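Glycosyl hydrolase family 2, TIM barrel domain protein (Faecalibacterium prausnitzii A2-165, PDB 6ED2) probably hydrolyses beta-glucuronides as a family 2 glycoside hydrolase, the beta-glucuronidase of a human gut bacterium. Local coordinates at residues G485-Y497 with W522-Y536. Sequence-based numbering, arbitrary orientation.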
loop_
_atom_site.group_PDB
_atom_site.type_symbol
_atom_site.label_atom_id
_atom_site.label_comp_id
_atom_site.label_asym_id
_atom_site.label_seq_id
_atom_site.Cartn_x
_atom_site.Cartn_y
_atom_site.Cartn_z
ATOM N N GLY A 485 -22.063 37.870 -0.725
ATOM C CA GLY A 485 -21.111 38.181 0.313
ATOM C C GLY A 485 -19.782 38.695 -0.185
ATOM O O GLY A 485 -19.069 39.353 0.578
ATOM N N GLN A 486 -19.423 38.422 -1.450
ATOM C CA GLN A 486 -18.048 38.701 -1.865
ATOM C C GLN A 486 -17.693 40.173 -1.722
ATOM O O GLN A 486 -16.524 40.500 -1.464
ATOM C CB GLN A 486 -17.797 38.228 -3.298
ATOM C CG GLN A 486 -18.654 38.899 -4.355
ATOM C CD GLN A 486 -18.035 40.181 -4.888
ATOM O OE1 GLN A 486 -16.849 40.452 -4.671
ATOM N NE2 GLN A 486 -18.845 40.996 -5.569
ATOM N N ARG A 487 -18.670 41.080 -1.868
ATOM C CA ARG A 487 -18.339 42.508 -1.846
ATOM C C ARG A 487 -17.800 42.966 -0.492
ATOM O O ARG A 487 -17.132 44.006 -0.430
ATOM C CB ARG A 487 -19.560 43.351 -2.250
ATOM C CG ARG A 487 -20.710 43.396 -1.252
ATOM C CD ARG A 487 -21.771 44.439 -1.679
ATOM N NE ARG A 487 -23.021 44.338 -0.912
ATOM C CZ ARG A 487 -23.281 45.068 0.177
ATOM N NH1 ARG A 487 -22.387 45.947 0.617
ATOM N NH2 ARG A 487 -24.425 44.925 0.824
ATOM N N PHE A 488 -18.029 42.194 0.584
ATOM C CA PHE A 488 -17.524 42.576 1.906
ATOM C C PHE A 488 -16.045 42.266 2.098
ATOM O O PHE A 488 -15.420 42.845 2.990
ATOM C CB PHE A 488 -18.310 41.871 3.001
ATOM C CG PHE A 488 -19.732 42.284 3.071
ATOM C CD1 PHE A 488 -20.095 43.431 3.758
ATOM C CD2 PHE A 488 -20.712 41.541 2.428
ATOM C CE1 PHE A 488 -21.416 43.821 3.826
ATOM C CE2 PHE A 488 -22.034 41.921 2.489
ATOM C CZ PHE A 488 -22.389 43.068 3.189
ATOM N N ALA A 489 -15.467 41.396 1.270
ATOM C CA ALA A 489 -14.108 40.904 1.485
ATOM C C ALA A 489 -13.065 41.901 0.988
ATOM O O ALA A 489 -13.221 42.497 -0.079
ATOM C CB ALA A 489 -13.929 39.561 0.774
ATOM N N ASP A 490 -11.991 42.079 1.774
ATOM C CA ASP A 490 -10.864 42.905 1.334
ATOM C C ASP A 490 -10.016 42.185 0.291
ATOM O O ASP A 490 -9.297 42.825 -0.491
ATOM C CB ASP A 490 -9.978 43.300 2.519
ATOM C CG ASP A 490 -10.744 44.026 3.618
ATOM O OD1 ASP A 490 -11.553 44.936 3.311
ATOM O OD2 ASP A 490 -10.522 43.701 4.803
ATOM N N PHE A 491 -10.038 40.861 0.303
ATOM C CA PHE A 491 -9.468 40.073 -0.771
ATOM C C PHE A 491 -10.331 38.833 -0.841
ATOM O O PHE A 491 -10.916 38.426 0.166
ATOM C CB PHE A 491 -7.970 39.763 -0.559
ATOM C CG PHE A 491 -7.665 38.910 0.665
ATOM C CD1 PHE A 491 -7.584 37.526 0.562
ATOM C CD2 PHE A 491 -7.440 39.494 1.901
ATOM C CE1 PHE A 491 -7.292 36.739 1.674
ATOM C CE2 PHE A 491 -7.155 38.711 3.029
ATOM C CZ PHE A 491 -7.074 37.332 2.907
ATOM N N VAL A 492 -10.485 38.299 -2.034
ATOM C CA VAL A 492 -11.380 37.169 -2.238
ATOM C C VAL A 492 -10.575 35.882 -2.106
ATOM O O VAL A 492 -9.435 35.801 -2.586
ATOM C CB VAL A 492 -12.091 37.284 -3.603
ATOM C CG1 VAL A 492 -12.887 36.032 -3.913
ATOM C CG2 VAL A 492 -13.035 38.507 -3.583
ATOM N N SER A 493 -11.156 34.891 -1.416
ATOM C CA SER A 493 -10.571 33.562 -1.236
ATOM C C SER A 493 -11.509 32.535 -1.847
ATOM O O SER A 493 -12.661 32.412 -1.413
ATOM C CB SER A 493 -10.355 33.238 0.249
ATOM O OG SER A 493 -9.496 34.176 0.874
ATOM N N LEU A 494 -11.020 31.784 -2.830
ATOM C CA LEU A 494 -11.854 30.808 -3.518
ATOM C C LEU A 494 -11.445 29.391 -3.140
ATOM O O LEU A 494 -10.250 29.080 -3.061
ATOM C CB LEU A 494 -11.767 30.973 -5.044
ATOM C CG LEU A 494 -12.282 32.278 -5.673
ATOM C CD1 LEU A 494 -12.217 32.187 -7.202
ATOM C CD2 LEU A 494 -13.703 32.627 -5.213
ATOM N N ASN A 495 -12.444 28.539 -2.917
ATOM C CA ASN A 495 -12.266 27.092 -2.833
ATOM C C ASN A 495 -12.796 26.503 -4.134
ATOM O O ASN A 495 -14.012 26.458 -4.342
ATOM C CB ASN A 495 -13.011 26.503 -1.632
ATOM C CG ASN A 495 -12.459 26.985 -0.286
ATOM O OD1 ASN A 495 -11.485 27.746 -0.218
ATOM N ND2 ASN A 495 -13.089 26.540 0.789
ATOM N N ARG A 496 -11.901 26.047 -5.007
ATOM C CA ARG A 496 -12.307 25.590 -6.329
ATOM C C ARG A 496 -11.719 24.221 -6.645
ATOM O O ARG A 496 -10.559 23.944 -6.338
ATOM C CB ARG A 496 -11.902 26.597 -7.399
ATOM C CG ARG A 496 -12.768 27.858 -7.406
ATOM C CD ARG A 496 -14.236 27.496 -7.512
ATOM N NE ARG A 496 -15.115 28.661 -7.515
ATOM C CZ ARG A 496 -15.655 29.205 -6.423
ATOM N NH1 ARG A 496 -15.406 28.706 -5.218
ATOM N NH2 ARG A 496 -16.451 30.255 -6.540
ATOM N N TYR A 497 -12.532 23.373 -7.270
ATOM C CA TYR A 497 -12.208 21.982 -7.549
ATOM C C TYR A 497 -12.581 21.623 -8.979
ATOM O O TYR A 497 -13.191 20.577 -9.243
ATOM C CB TYR A 497 -12.912 21.060 -6.568
ATOM C CG TYR A 497 -12.363 21.175 -5.168
ATOM C CD1 TYR A 497 -11.162 20.560 -4.824
ATOM C CD2 TYR A 497 -13.039 21.908 -4.190
ATOM C CE1 TYR A 497 -10.653 20.652 -3.533
ATOM C CE2 TYR A 497 -12.540 22.010 -2.903
ATOM C CZ TYR A 497 -11.348 21.384 -2.579
ATOM O OH TYR A 497 -10.852 21.495 -1.302
ATOM N N TRP A 522 -14.799 36.686 -12.053
ATOM C CA TRP A 522 -14.137 37.280 -10.889
ATOM C C TRP A 522 -13.319 38.503 -11.281
ATOM O O TRP A 522 -13.245 39.481 -10.525
ATOM C CB TRP A 522 -13.254 36.245 -10.165
ATOM C CG TRP A 522 -14.087 35.310 -9.417
ATOM C CD1 TRP A 522 -14.341 34.004 -9.726
ATOM C CD2 TRP A 522 -14.869 35.610 -8.254
ATOM N NE1 TRP A 522 -15.232 33.471 -8.823
ATOM C CE2 TRP A 522 -15.563 34.434 -7.902
ATOM C CE3 TRP A 522 -15.042 36.757 -7.473
ATOM C CZ2 TRP A 522 -16.427 34.374 -6.809
ATOM C CZ3 TRP A 522 -15.894 36.693 -6.374
ATOM C CH2 TRP A 522 -16.575 35.511 -6.055
ATOM N N ALA A 523 -12.700 38.474 -12.460
ATOM C CA ALA A 523 -11.957 39.647 -12.917
ATOM C C ALA A 523 -12.849 40.875 -12.992
ATOM O O ALA A 523 -12.373 41.999 -12.798
ATOM C CB ALA A 523 -11.331 39.384 -14.285
ATOM N N LYS A 524 -14.141 40.674 -13.263
ATOM C CA LYS A 524 -15.055 41.797 -13.435
ATOM C C LYS A 524 -15.550 42.350 -12.108
ATOM O O LYS A 524 -15.866 43.542 -12.035
ATOM C CB LYS A 524 -16.247 41.381 -14.299
ATOM C CG LYS A 524 -15.918 41.353 -15.781
ATOM C CD LYS A 524 -16.874 40.432 -16.542
ATOM C CE LYS A 524 -16.413 40.228 -17.989
ATOM N NZ LYS A 524 -16.744 38.869 -18.532
ATOM N N VAL A 525 -15.614 41.526 -11.050
ATOM C CA VAL A 525 -16.189 41.986 -9.789
ATOM C C VAL A 525 -15.144 42.372 -8.743
ATOM O O VAL A 525 -15.520 42.929 -7.698
ATOM C CB VAL A 525 -17.163 40.942 -9.199
ATOM C CG1 VAL A 525 -18.197 40.526 -10.241
ATOM C CG2 VAL A 525 -16.410 39.728 -8.650
ATOM N N LEU A 526 -13.850 42.139 -9.000
ATOM C CA LEU A 526 -12.826 42.303 -7.966
ATOM C C LEU A 526 -12.459 43.766 -7.732
ATOM O O LEU A 526 -12.180 44.166 -6.592
ATOM C CB LEU A 526 -11.565 41.516 -8.338
ATOM C CG LEU A 526 -11.549 40.027 -7.976
ATOM C CD1 LEU A 526 -10.469 39.322 -8.745
ATOM C CD2 LEU A 526 -11.343 39.808 -6.477
ATOM N N HIS A 527 -12.410 44.563 -8.796
ATOM C CA HIS A 527 -12.122 46.001 -8.716
ATOM C C HIS A 527 -10.836 46.270 -7.933
ATOM O O HIS A 527 -10.815 46.998 -6.937
ATOM C CB HIS A 527 -13.312 46.766 -8.120
ATOM C CG HIS A 527 -14.625 46.419 -8.755
ATOM N ND1 HIS A 527 -14.829 46.475 -10.119
ATOM C CD2 HIS A 527 -15.798 46.002 -8.218
ATOM C CE1 HIS A 527 -16.068 46.104 -10.393
ATOM N NE2 HIS A 527 -16.673 45.797 -9.258
ATOM N N GLY A 528 -9.751 45.666 -8.403
ATOM C CA GLY A 528 -8.439 45.888 -7.843
ATOM C C GLY A 528 -8.036 44.938 -6.727
ATOM O O GLY A 528 -6.841 44.786 -6.476
ATOM N N ARG A 529 -8.992 44.281 -6.078
ATOM C CA ARG A 529 -8.708 43.435 -4.919
ATOM C C ARG A 529 -7.883 42.203 -5.309
ATOM O O ARG A 529 -8.130 41.595 -6.355
ATOM C CB ARG A 529 -10.013 42.979 -4.268
ATOM C CG ARG A 529 -10.748 44.070 -3.486
ATOM C CD ARG A 529 -12.106 43.591 -2.978
ATOM N NE ARG A 529 -13.025 43.212 -4.056
ATOM C CZ ARG A 529 -14.090 42.428 -3.886
ATOM N NH1 ARG A 529 -14.372 41.912 -2.687
ATOM N NH2 ARG A 529 -14.874 42.141 -4.912
ATOM N N PRO A 530 -6.914 41.796 -4.479
ATOM C CA PRO A 530 -6.282 40.478 -4.672
ATOM C C PRO A 530 -7.298 39.355 -4.537
ATOM O O PRO A 530 -8.288 39.450 -3.803
ATOM C CB PRO A 530 -5.231 40.403 -3.555
ATOM C CG PRO A 530 -5.121 41.778 -2.984
ATOM C CD PRO A 530 -6.407 42.494 -3.287
ATOM N N LEU A 531 -7.062 38.292 -5.289
ATOM C CA LEU A 531 -7.763 37.034 -5.111
ATOM C C LEU A 531 -6.729 35.964 -4.792
ATOM O O LEU A 531 -5.631 35.961 -5.361
ATOM C CB LEU A 531 -8.570 36.666 -6.365
ATOM C CG LEU A 531 -9.506 35.451 -6.302
ATOM C CD1 LEU A 531 -10.786 35.691 -7.166
ATOM C CD2 LEU A 531 -8.765 34.190 -6.748
ATOM N N ILE A 532 -7.063 35.078 -3.855
ATOM C CA ILE A 532 -6.240 33.917 -3.573
ATOM C C ILE A 532 -7.123 32.685 -3.611
ATOM O O ILE A 532 -8.352 32.757 -3.483
ATOM C CB ILE A 532 -5.519 33.989 -2.215
ATOM C CG1 ILE A 532 -6.499 33.774 -1.065
ATOM C CG2 ILE A 532 -4.779 35.287 -2.063
ATOM C CD1 ILE A 532 -5.778 33.644 0.268
ATOM N N PHE A 533 -6.475 31.541 -3.789
ATOM C CA PHE A 533 -7.149 30.263 -3.666
ATOM C C PHE A 533 -6.824 29.667 -2.307
ATOM O O PHE A 533 -5.656 29.578 -1.914
ATOM C CB PHE A 533 -6.762 29.336 -4.817
ATOM C CG PHE A 533 -7.361 29.769 -6.129
ATOM C CD1 PHE A 533 -8.584 29.271 -6.541
ATOM C CD2 PHE A 533 -6.727 30.726 -6.917
ATOM C CE1 PHE A 533 -9.156 29.705 -7.731
ATOM C CE2 PHE A 533 -7.278 31.151 -8.119
ATOM C CZ PHE A 533 -8.494 30.650 -8.519
ATOM N N THR A 534 -7.862 29.323 -1.567
ATOM C CA THR A 534 -7.686 28.736 -0.255
ATOM C C THR A 534 -7.972 27.242 -0.233
ATOM O O THR A 534 -7.659 26.588 0.767
ATOM C CB THR A 534 -8.580 29.455 0.770
ATOM O OG1 THR A 534 -9.853 29.731 0.172
ATOM C CG2 THR A 534 -7.928 30.760 1.208
ATOM N N GLU A 535 -8.572 26.689 -1.288
ATOM C CA GLU A 535 -8.662 25.240 -1.438
ATOM C C GLU A 535 -8.637 24.881 -2.911
ATOM O O GLU A 535 -9.152 25.621 -3.758
ATOM C CB GLU A 535 -9.930 24.641 -0.814
ATOM C CG GLU A 535 -9.979 24.797 0.678
ATOM C CD GLU A 535 -11.081 24.024 1.309
ATOM O OE1 GLU A 535 -11.577 23.067 0.665
ATOM O OE2 GLU A 535 -11.433 24.371 2.460
ATOM N N TYR A 536 -8.057 23.716 -3.185
ATOM C CA TYR A 536 -8.013 23.012 -4.459
ATOM C C TYR A 536 -7.139 21.777 -4.252
ATOM O O TYR A 536 -6.309 21.731 -3.334
ATOM C CB TYR A 536 -7.480 23.894 -5.592
ATOM C CG TYR A 536 -6.019 24.314 -5.502
ATOM C CD1 TYR A 536 -5.064 23.731 -6.336
ATOM C CD2 TYR A 536 -5.600 25.301 -4.621
ATOM C CE1 TYR A 536 -3.738 24.111 -6.288
ATOM C CE2 TYR A 536 -4.268 25.707 -4.574
ATOM C CZ TYR A 536 -3.341 25.107 -5.411
ATOM O OH TYR A 536 -2.009 25.488 -5.382
HETATM O O HOH W 1 -17.506 43.409 -6.237
#
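A bend at chi3 (-62°) swings the Arg529 guanidinium toward Gln486, whose CG sits between backbone N and carbonyl carbon (chi1 62°), turning its amide to meet it. Arg529 NH2 reaches Gln486 OE1 at 2.6 Å in a nearly straight bond lying in the carbonyl plane. Arg529 NH1 binds Gln486 O at 2.8 Å, above that carbonyl's plane, and Ala489 O at 2.9 Å. On its own side of the contact Arg529 NE holds Leu526 O at 2.8 Å, and NH2 also takes Val525 O. Arginine suits this place because its five N-H groups, in one plane, meet the side-chain and main-chain oxygens of Gln486 and the carbonyls of Ala489, Val525 and Leu526. Val492 CG2 covers one face of the guanidinium and packs 3.6 Å from Leu526 CD2.

The parallel strands 492-495 and 531-535 then run on as neighbours in the TIM barrel, joined by helix 508-525 in a beta-alpha-beta crossover. Between strands and helix, the branched Leu494 lies over one face of the Trp522 indole: CD1 makes a CH-pi contact 3.9 Å from the centroid of the five-membered ring, while CD2 lies toward the rim, near CZ2. Trp522 NE1 hydrogen-bonds Glu518, which Arg496 meets in a salt bridge.

A beta bulge shifts the register, pairing Asn495 with Glu535. Thr534 OG1 donates to Asn495 OD1 (2.6 Å), nearly along the C=O axis; an amide suits here, accepting at OD1 while ND2 donates to Glu441. Tyr497 OH donates to Glu535 OE1 at 2.6 Å on the anti side; OE2 pairs with Arg353, and a glycerol, probably from the crystallisation liquor, also hydrogen-bonds OE1. Thus Arg529 ties the 486-489 turn to residues 525-529, while hydroxyl donors and an amide surround a two-acceptor carboxylate, consistent with the sugar pocket of family 2 barrels.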